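Local atomic coordinates of Cry37AA1 (Bacillus thuringiensis, PDB entry 4RHZ), a protein that binds calcium and forms a binary complex with Cry23Aa1, with which it probably acts as an insecticidal toxin of Bacillus thuringiensis. Residues V3-E15 / G114-A126. Residues are numbered along the deposited sequence; the frame is centred on the assembly and turned at random.
Sequences VYNATFTINFYNE and GSYVTIKYSLTPA
The rings of Y13 and Y116 form an offset stack, with centroids 4.3 Å apart and planes at 13°. Y116 OH lies over the centre of the Y13 ring, and Y116 O sits at that ring's edge. Y13 CD2 lies over one face of Y116, offset toward the rim; T118 CG2 is at the Y116 edge. I10 CG2 covers one face of F12, toward its rim. Y116 CG stands between its own backbone N and carbonyl carbon (chi1 63°), which turns the ring across Y13. R107 adds a cation-pi contact to Y116.

The other face, from A6-L123 to F12-V117, is mostly apolar, though Y121 OH hydrogen-bonds to S100 O. F8 CD2 meets Y121 CB at 3.7 Å. I119 CG2 lies at the F8 ring edge, near its plane. A6 CB touches L123 CD2 at 3.5 Å. F8, I119 and Y121 also reach strand 73-81.

Paired backbone hydrogen bonds run from N5-T124 to Y13-Y116. Past Y13-Y116, S115 OG donates to N14 OD1 at 2.7 Å, while N14 ND2 hydrogen-bonds to OD2 of the calcium ligand D89. These antiparallel strands are the central pair of one four-stranded sheet of a beta-sandwich, consistent with a C2 fold, with the calcium site near one end.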
ATOM      1  N   VAL B   3      11.339 -27.795  11.244  1.00 39.38           N
ATOM      2  CA  VAL B   3      12.280 -27.018  10.449  1.00 37.18           C
ATOM      3  C   VAL B   3      11.481 -26.367   9.282  1.00 39.60           C
ATOM      4  O   VAL B   3      10.551 -26.981   8.743  1.00 39.90           O
ATOM      5  CB  VAL B   3      13.410 -27.925   9.949  1.00 36.97           C
ATOM      6  CG1 VAL B   3      14.311 -27.179   8.968  1.00 32.02           C
ATOM      7  CG2 VAL B   3      14.252 -28.522  11.189  1.00 32.91           C
ATOM      8  N   TYR B   4      11.847 -25.143   8.901  1.00 39.16           N
ATOM      9  CA  TYR B   4      11.180 -24.419   7.814  1.00 39.93           C
ATOM     10  C   TYR B   4      12.087 -24.013   6.695  1.00 39.60           C
ATOM     11  O   TYR B   4      13.263 -23.704   6.898  1.00 39.67           O
ATOM     12  CB  TYR B   4      10.472 -23.181   8.321  1.00 38.32           C
ATOM     13  CG  TYR B   4       9.382 -23.515   9.289  1.00 41.39           C
ATOM     14  CD1 TYR B   4       8.093 -23.796   8.834  1.00 41.48           C
ATOM     15  CD2 TYR B   4       9.632 -23.567  10.687  1.00 39.02           C
ATOM     16  CE1 TYR B   4       7.069 -24.117   9.732  1.00 40.74           C
ATOM     17  CE2 TYR B   4       8.643 -23.879  11.570  1.00 38.80           C
ATOM     18  CZ  TYR B   4       7.346 -24.155  11.082  1.00 44.33           C
ATOM     19  OH  TYR B   4       6.318 -24.471  11.950  1.00 48.63           O
ATOM     20  N   ASN B   5      11.531 -24.041   5.493  1.00 39.84           N
ATOM     21  CA  ASN B   5      12.195 -23.459   4.335  1.00 39.63           C
ATOM     22  C   ASN B   5      11.846 -21.993   4.462  1.00 37.86           C
ATOM     23  O   ASN B   5      10.716 -21.648   4.563  1.00 37.98           O
ATOM     24  CB  ASN B   5      11.676 -24.106   3.016  1.00 39.99           C
ATOM     25  CG  ASN B   5      12.392 -25.454   2.682  1.00 44.00           C
ATOM     26  OD1 ASN B   5      13.609 -25.541   2.781  1.00 53.31           O
ATOM     27  ND2 ASN B   5      11.651 -26.466   2.234  1.00 45.23           N
ATOM     28  N   ALA B   6      12.839 -21.133   4.554  1.00 37.34           N
ATOM     29  CA  ALA B   6      12.594 -19.704   4.613  1.00 35.93           C
ATOM     30  C   ALA B   6      13.165 -19.066   3.349  1.00 35.11           C
ATOM     31  O   ALA B   6      14.331 -19.288   3.013  1.00 34.26           O
ATOM     32  CB  ALA B   6      13.190 -19.079   5.864  1.00 34.80           C
ATOM     33  N   THR B   7      12.326 -18.269   2.673  1.00 33.91           N
ATOM     34  CA  THR B   7      12.664 -17.674   1.370  1.00 32.32           C
ATOM     35  C   THR B   7      12.653 -16.163   1.536  1.00 31.29           C
ATOM     36  O   THR B   7      11.678 -15.589   1.938  1.00 30.24           O
ATOM     37  CB  THR B   7      11.663 -18.151   0.230  1.00 34.75           C
ATOM     38  OG1 THR B   7      11.700 -19.596   0.111  1.00 35.47           O
ATOM     39  CG2 THR B   7      11.984 -17.480  -1.208  1.00 32.31           C
ATOM     40  N   PHE B   8      13.805 -15.557   1.285  1.00 30.71           N
ATOM     41  CA  PHE B   8      14.084 -14.195   1.531  1.00 30.72           C
ATOM     42  C   PHE B   8      14.123 -13.534   0.192  1.00 30.93           C
ATOM     43  O   PHE B   8      14.787 -14.039  -0.723  1.00 29.85           O
ATOM     44  CB  PHE B   8      15.483 -14.076   2.226  1.00 30.66           C
ATOM     45  CG  PHE B   8      15.510 -14.758   3.579  1.00 32.95           C
ATOM     46  CD1 PHE B   8      15.998 -16.066   3.716  1.00 31.14           C
ATOM     47  CD2 PHE B   8      14.931 -14.149   4.683  1.00 31.49           C
ATOM     48  CE1 PHE B   8      15.952 -16.714   4.923  1.00 31.47           C
ATOM     49  CE2 PHE B   8      14.879 -14.787   5.922  1.00 26.85           C
ATOM     50  CZ  PHE B   8      15.401 -16.066   6.047  1.00 30.01           C
ATOM     51  N   THR B   9      13.444 -12.388   0.064  1.00 30.72           N
ATOM     52  CA  THR B   9      13.565 -11.650  -1.209  1.00 31.05           C
ATOM     53  C   THR B   9      14.076 -10.303  -0.889  1.00 29.77           C
ATOM     54  O   THR B   9      13.409  -9.562  -0.222  1.00 29.99           O
ATOM     55  CB  THR B   9      12.203 -11.501  -1.908  1.00 31.88           C
ATOM     56  OG1 THR B   9      11.673 -12.803  -2.091  1.00 31.92           O
ATOM     57  CG2 THR B   9      12.366 -10.823  -3.267  1.00 32.84           C
ATOM     58  N   ILE B  10      15.237  -9.977  -1.398  1.00 29.24           N
ATOM     59  CA  ILE B  10      15.879  -8.809  -1.009  1.00 30.08           C
ATOM     60  C   ILE B  10      15.978  -7.877  -2.206  1.00 32.58           C
ATOM     61  O   ILE B  10      16.374  -8.330  -3.304  1.00 32.75           O
ATOM     62  CB  ILE B  10      17.330  -9.169  -0.592  1.00 30.57           C
ATOM     63  CG1 ILE B  10      17.335 -10.270   0.516  1.00 28.20           C
ATOM     64  CG2 ILE B  10      18.088  -7.940  -0.256  1.00 27.35           C
ATOM     65  CD1 ILE B  10      18.727 -10.694   0.937  1.00 29.73           C
ATOM     66  N   ASN B  11      15.678  -6.574  -1.989  1.00 32.97           N
ATOM     67  CA  ASN B  11      15.810  -5.573  -3.023  1.00 32.79           C
ATOM     68  C   ASN B  11      16.709  -4.472  -2.623  1.00 32.80           C
ATOM     69  O   ASN B  11      16.590  -3.969  -1.501  1.00 32.64           O
ATOM     70  CB  ASN B  11      14.435  -5.018  -3.342  1.00 34.60           C
ATOM     71  CG  ASN B  11      13.707  -5.899  -4.307  1.00 36.04           C
ATOM     72  OD1 ASN B  11      14.039  -5.895  -5.469  1.00 45.12           O
ATOM     73  ND2 ASN B  11      12.769  -6.709  -3.835  1.00 35.98           N
ATOM     74  N   PHE B  12      17.603  -4.084  -3.546  1.00 32.08           N
ATOM     75  CA  PHE B  12      18.591  -3.068  -3.317  1.00 32.25           C
ATOM     76  C   PHE B  12      18.247  -1.794  -4.096  1.00 33.68           C
ATOM     77  O   PHE B  12      17.849  -1.880  -5.218  1.00 34.28           O
ATOM     78  CB  PHE B  12      19.942  -3.575  -3.783  1.00 31.46           C
ATOM     79  CG  PHE B  12      20.385  -4.892  -3.132  1.00 32.58           C
ATOM     80  CD1 PHE B  12      20.017  -6.126  -3.691  1.00 28.33           C
ATOM     81  CD2 PHE B  12      21.219  -4.877  -1.981  1.00 30.44           C
ATOM     82  CE1 PHE B  12      20.453  -7.331  -3.106  1.00 33.42           C
ATOM     83  CE2 PHE B  12      21.668  -6.047  -1.402  1.00 30.95           C
ATOM     84  CZ  PHE B  12      21.294  -7.303  -1.954  1.00 31.77           C
ATOM     85  N   TYR B  13      18.471  -0.605  -3.520  1.00 35.02           N
ATOM     86  CA  TYR B  13      18.092   0.654  -4.140  1.00 34.60           C
ATOM     87  C   TYR B  13      19.214   1.614  -3.906  1.00 36.03           C
ATOM     88  O   TYR B  13      19.749   1.631  -2.786  1.00 34.69           O
ATOM     89  CB  TYR B  13      16.823   1.203  -3.500  1.00 34.00           C
ATOM     90  CG  TYR B  13      15.651   0.330  -3.689  1.00 32.97           C
ATOM     91  CD1 TYR B  13      14.814   0.465  -4.822  1.00 34.08           C
ATOM     92  CD2 TYR B  13      15.360  -0.650  -2.762  1.00 27.53           C
ATOM     93  CE1 TYR B  13      13.663  -0.414  -5.010  1.00 30.92           C
ATOM     94  CE2 TYR B  13      14.251  -1.462  -2.896  1.00 31.02           C
ATOM     95  CZ  TYR B  13      13.400  -1.367  -4.040  1.00 33.52           C
ATOM     96  OH  TYR B  13      12.294  -2.226  -4.139  1.00 30.91           O
ATOM     97  N   ASN B  14      19.578   2.398  -4.938  1.00 37.30           N
ATOM     98  CA  ASN B  14      20.608   3.470  -4.847  1.00 41.57           C
ATOM     99  C   ASN B  14      20.318   4.390  -6.031  1.00 45.17           C
ATOM    100  O   ASN B  14      20.563   3.987  -7.158  1.00 46.78           O
ATOM    101  CB  ASN B  14      22.008   2.875  -4.972  1.00 39.89           C
ATOM    102  CG  ASN B  14      23.164   3.822  -4.521  1.00 40.93           C
ATOM    103  OD1 ASN B  14      23.013   4.849  -3.835  1.00 37.05           O
ATOM    104  ND2 ASN B  14      24.362   3.413  -4.883  1.00 42.05           N
ATOM    105  N   GLU B  15      19.711   5.561  -5.800  1.00 48.43           N
ATOM    106  CA  GLU B  15      19.382   6.513  -6.876  1.00 52.26           C
ATOM    107  C   GLU B  15      20.656   6.957  -7.610  1.00 55.72           C
ATOM    108  O   GLU B  15      21.585   7.464  -6.980  1.00 56.14           O
ATOM    109  CB  GLU B  15      18.730   7.753  -6.321  1.00 50.12           C
ATOM    110  CG  GLU B  15      17.589   8.206  -7.190  1.00 50.77           C
ATOM    111  CD  GLU B  15      17.076   9.600  -6.860  1.00 45.60           C
ATOM    112  OE1 GLU B  15      17.755  10.595  -7.081  1.00 42.41           O
ATOM    113  OE2 GLU B  15      15.929   9.702  -6.429  1.00 53.78           O
ATOM    114  N   GLY B 114      17.193   7.648  -1.033  1.00 31.00           N
ATOM    115  CA  GLY B 114      17.053   6.742  -2.183  1.00 33.00           C
ATOM    116  C   GLY B 114      18.095   5.593  -2.227  1.00 34.77           C
ATOM    117  O   GLY B 114      18.123   4.812  -3.197  1.00 34.92           O
ATOM    118  N   SER B 115      18.929   5.488  -1.163  1.00 33.82           N
ATOM    119  CA  SER B 115      19.815   4.348  -0.921  1.00 32.88           C
ATOM    120  C   SER B 115      19.312   3.548   0.316  1.00 34.04           C
ATOM    121  O   SER B 115      19.346   4.052   1.481  1.00 34.15           O
ATOM    122  CB  SER B 115      21.235   4.850  -0.668  1.00 32.78           C
ATOM    123  OG  SER B 115      21.697   5.707  -1.698  1.00 29.35           O
ATOM    124  N   TYR B 116      18.850   2.311   0.086  1.00 33.34           N
ATOM    125  CA  TYR B 116      18.281   1.492   1.150  1.00 32.35           C
ATOM    126  C   TYR B 116      18.091   0.078   0.677  1.00 32.04           C
ATOM    127  O   TYR B 116      18.277  -0.172  -0.504  1.00 31.80           O
ATOM    128  CB  TYR B 116      16.925   2.060   1.570  1.00 32.12           C
ATOM    129  CG  TYR B 116      15.820   2.062   0.514  1.00 31.77           C
ATOM    130  CD1 TYR B 116      14.851   1.065   0.469  1.00 31.40           C
ATOM    131  CD2 TYR B 116      15.674   3.142  -0.367  1.00 34.91           C
ATOM    132  CE1 TYR B 116      13.786   1.113  -0.513  1.00 35.42           C
ATOM    133  CE2 TYR B 116      14.602   3.191  -1.352  1.00 28.63           C
ATOM    134  CZ  TYR B 116      13.723   2.193  -1.428  1.00 31.46           C
ATOM    135  OH  TYR B 116      12.699   2.303  -2.325  1.00 33.72           O
ATOM    136  N   VAL B 117      17.648  -0.834   1.564  1.00 29.93           N
ATOM    137  CA  VAL B 117      17.411  -2.221   1.187  1.00 28.05           C
ATOM    138  C   VAL B 117      16.095  -2.656   1.767  1.00 28.22           C
ATOM    139  O   VAL B 117      15.752  -2.155   2.852  1.00 27.89           O
ATOM    140  CB  VAL B 117      18.507  -3.115   1.815  1.00 28.81           C
ATOM    141  CG1 VAL B 117      18.256  -4.557   1.541  1.00 27.32           C
ATOM    142  CG2 VAL B 117      19.873  -2.747   1.269  1.00 26.39           C
ATOM    143  N   THR B 118      15.351  -3.562   1.103  1.00 25.96           N
ATOM    144  CA  THR B 118      14.179  -4.083   1.708  1.00 25.24           C
ATOM    145  C   THR B 118      14.249  -5.630   1.738  1.00 26.89           C
ATOM    146  O   THR B 118      14.940  -6.245   0.909  1.00 27.36           O
ATOM    147  CB  THR B 118      12.888  -3.677   0.962  1.00 28.30           C
ATOM    148  OG1 THR B 118      12.794  -4.371  -0.285  1.00 30.92           O
ATOM    149  CG2 THR B 118      12.697  -2.146   0.794  1.00 24.00           C
ATOM    150  N   ILE B 119      13.565  -6.285   2.693  1.00 26.33           N
ATOM    151  CA  ILE B 119      13.632  -7.713   2.774  1.00 25.65           C
ATOM    152  C   ILE B 119      12.277  -8.222   3.090  1.00 27.36           C
ATOM    153  O   ILE B 119      11.614  -7.752   4.013  1.00 28.28           O
ATOM    154  CB  ILE B 119      14.597  -8.201   3.944  1.00 26.97           C
ATOM    155  CG1 ILE B 119      16.041  -7.859   3.664  1.00 27.71           C
ATOM    156  CG2 ILE B 119      14.661  -9.733   4.034  1.00 23.45           C
ATOM    157  CD1 ILE B 119      16.481  -6.733   4.353  1.00 29.66           C
ATOM    158  N   LYS B 120      11.870  -9.246   2.373  1.00 27.94           N
ATOM    159  CA  LYS B 120      10.575  -9.861   2.549  1.00 29.67           C
ATOM    160  C   LYS B 120      10.880 -11.305   2.787  1.00 29.50           C
ATOM    161  O   LYS B 120      11.857 -11.766   2.236  1.00 30.75           O
ATOM    162  CB  LYS B 120       9.913  -9.749   1.182  1.00 30.20           C
ATOM    163  CG  LYS B 120       8.780 -10.633   0.954  1.00 34.61           C
ATOM    164  CD  LYS B 120       8.418 -10.663  -0.545  1.00 38.93           C
ATOM    165  CE  LYS B 120       7.134 -11.470  -0.720  1.00 42.75           C
ATOM    166  NZ  LYS B 120       6.867 -11.719  -2.175  1.00 48.43           N
ATOM    167  N   TYR B 121      10.098 -12.027   3.597  1.00 30.75           N
ATOM    168  CA  TYR B 121      10.398 -13.426   3.784  1.00 32.99           C
ATOM    169  C   TYR B 121       9.137 -14.196   3.950  1.00 34.52           C
ATOM    170  O   TYR B 121       8.167 -13.616   4.377  1.00 35.12           O
ATOM    171  CB  TYR B 121      11.321 -13.663   5.012  1.00 32.86           C
ATOM    172  CG  TYR B 121      10.720 -13.468   6.397  1.00 31.94           C
ATOM    173  CD1 TYR B 121      10.402 -14.568   7.191  1.00 27.18           C
ATOM    174  CD2 TYR B 121      10.514 -12.187   6.924  1.00 31.28           C
ATOM    175  CE1 TYR B 121       9.871 -14.411   8.481  1.00 27.48           C
ATOM    176  CE2 TYR B 121      10.034 -12.015   8.258  1.00 28.23           C
ATOM    177  CZ  TYR B 121       9.716 -13.134   9.017  1.00 31.96           C
ATOM    178  OH  TYR B 121       9.188 -12.959  10.299  1.00 30.14           O
ATOM    179  N   SER B 122       9.180 -15.498   3.642  1.00 36.01           N
ATOM    180  CA  SER B 122       8.049 -16.391   3.860  1.00 37.67           C
ATOM    181  C   SER B 122       8.557 -17.769   4.258  1.00 38.90           C
ATOM    182  O   SER B 122       9.715 -18.118   3.988  1.00 40.37           O
ATOM    183  CB  SER B 122       7.185 -16.530   2.576  1.00 37.93           C
ATOM    184  OG  SER B 122       7.953 -17.004   1.478  1.00 36.98           O
ATOM    185  N   LEU B 123       7.676 -18.562   4.849  1.00 41.08           N
ATOM    186  CA  LEU B 123       8.019 -19.900   5.412  1.00 43.47           C
ATOM    187  C   LEU B 123       7.036 -20.987   4.999  1.00 44.39           C
ATOM    188  O   LEU B 123       5.817 -20.728   5.012  1.00 44.30           O
ATOM    189  CB  LEU B 123       7.886 -19.843   6.944  1.00 42.50           C
ATOM    190  CG  LEU B 123       8.592 -18.623   7.520  1.00 43.15           C
ATOM    191  CD1 LEU B 123       8.118 -18.334   8.920  1.00 42.21           C
ATOM    192  CD2 LEU B 123      10.094 -18.888   7.451  1.00 41.86           C
ATOM    193  N   THR B 124       7.575 -22.185   4.727  1.00 44.87           N
ATOM    194  CA  THR B 124       6.799 -23.421   4.537  0.50 45.48           C
ATOM    195  C   THR B 124       7.542 -24.546   5.228  1.00 46.34           C
ATOM    196  O   THR B 124       8.762 -24.565   5.189  1.00 46.23           O
ATOM    197  CB  THR B 124       6.644 -23.858   3.035  0.50 45.32           C
ATOM    198  OG1 THR B 124       7.923 -23.868   2.363  0.50 41.77           O
ATOM    199  CG2 THR B 124       5.661 -22.958   2.316  0.50 46.34           C
ATOM    200  N   PRO B 125       6.812 -25.494   5.851  1.00 46.81           N
ATOM    201  CA  PRO B 125       7.447 -26.653   6.478  1.00 48.16           C
ATOM    202  C   PRO B 125       8.422 -27.280   5.521  1.00 48.80           C
ATOM    203  O   PRO B 125       8.113 -27.377   4.318  1.00 49.83           O
ATOM    204  CB  PRO B 125       6.275 -27.619   6.660  1.00 47.92           C
ATOM    205  CG  PRO B 125       5.099 -26.724   6.903  1.00 47.27           C
ATOM    206  CD  PRO B 125       5.387 -25.399   6.233  1.00 47.29           C
ATOM    207  N   ALA B 126       9.600 -27.644   6.011  1.00 48.30           N
ATOM    208  CA  ALA B 126      10.598 -28.257   5.148  1.00 48.86           C
ATOM    209  C   ALA B 126      10.272 -29.739   5.073  1.00 49.34           C
ATOM    210  O   ALA B 126       9.588 -30.317   5.951  1.00 48.27           O
ATOM    211  CB  ALA B 126      12.048 -28.056   5.682  1.00 49.27           C
ATOM    212  OXT ALA B 126      10.743 -30.338   4.101  1.00 49.63           O
TER
HETATM  213  O   HOH W   1      12.254 -29.341   1.919  1.00 62.96           O
HETATM  214  O   HOH W   2      10.601 -13.902  -0.016  1.00 31.63           O
HETATM  215  O   HOH W   3      12.335  -6.973  -0.898  1.00 34.61           O
HETATM  216  O   HOH W   4      11.079  -3.123  -2.145  1.00 36.64           O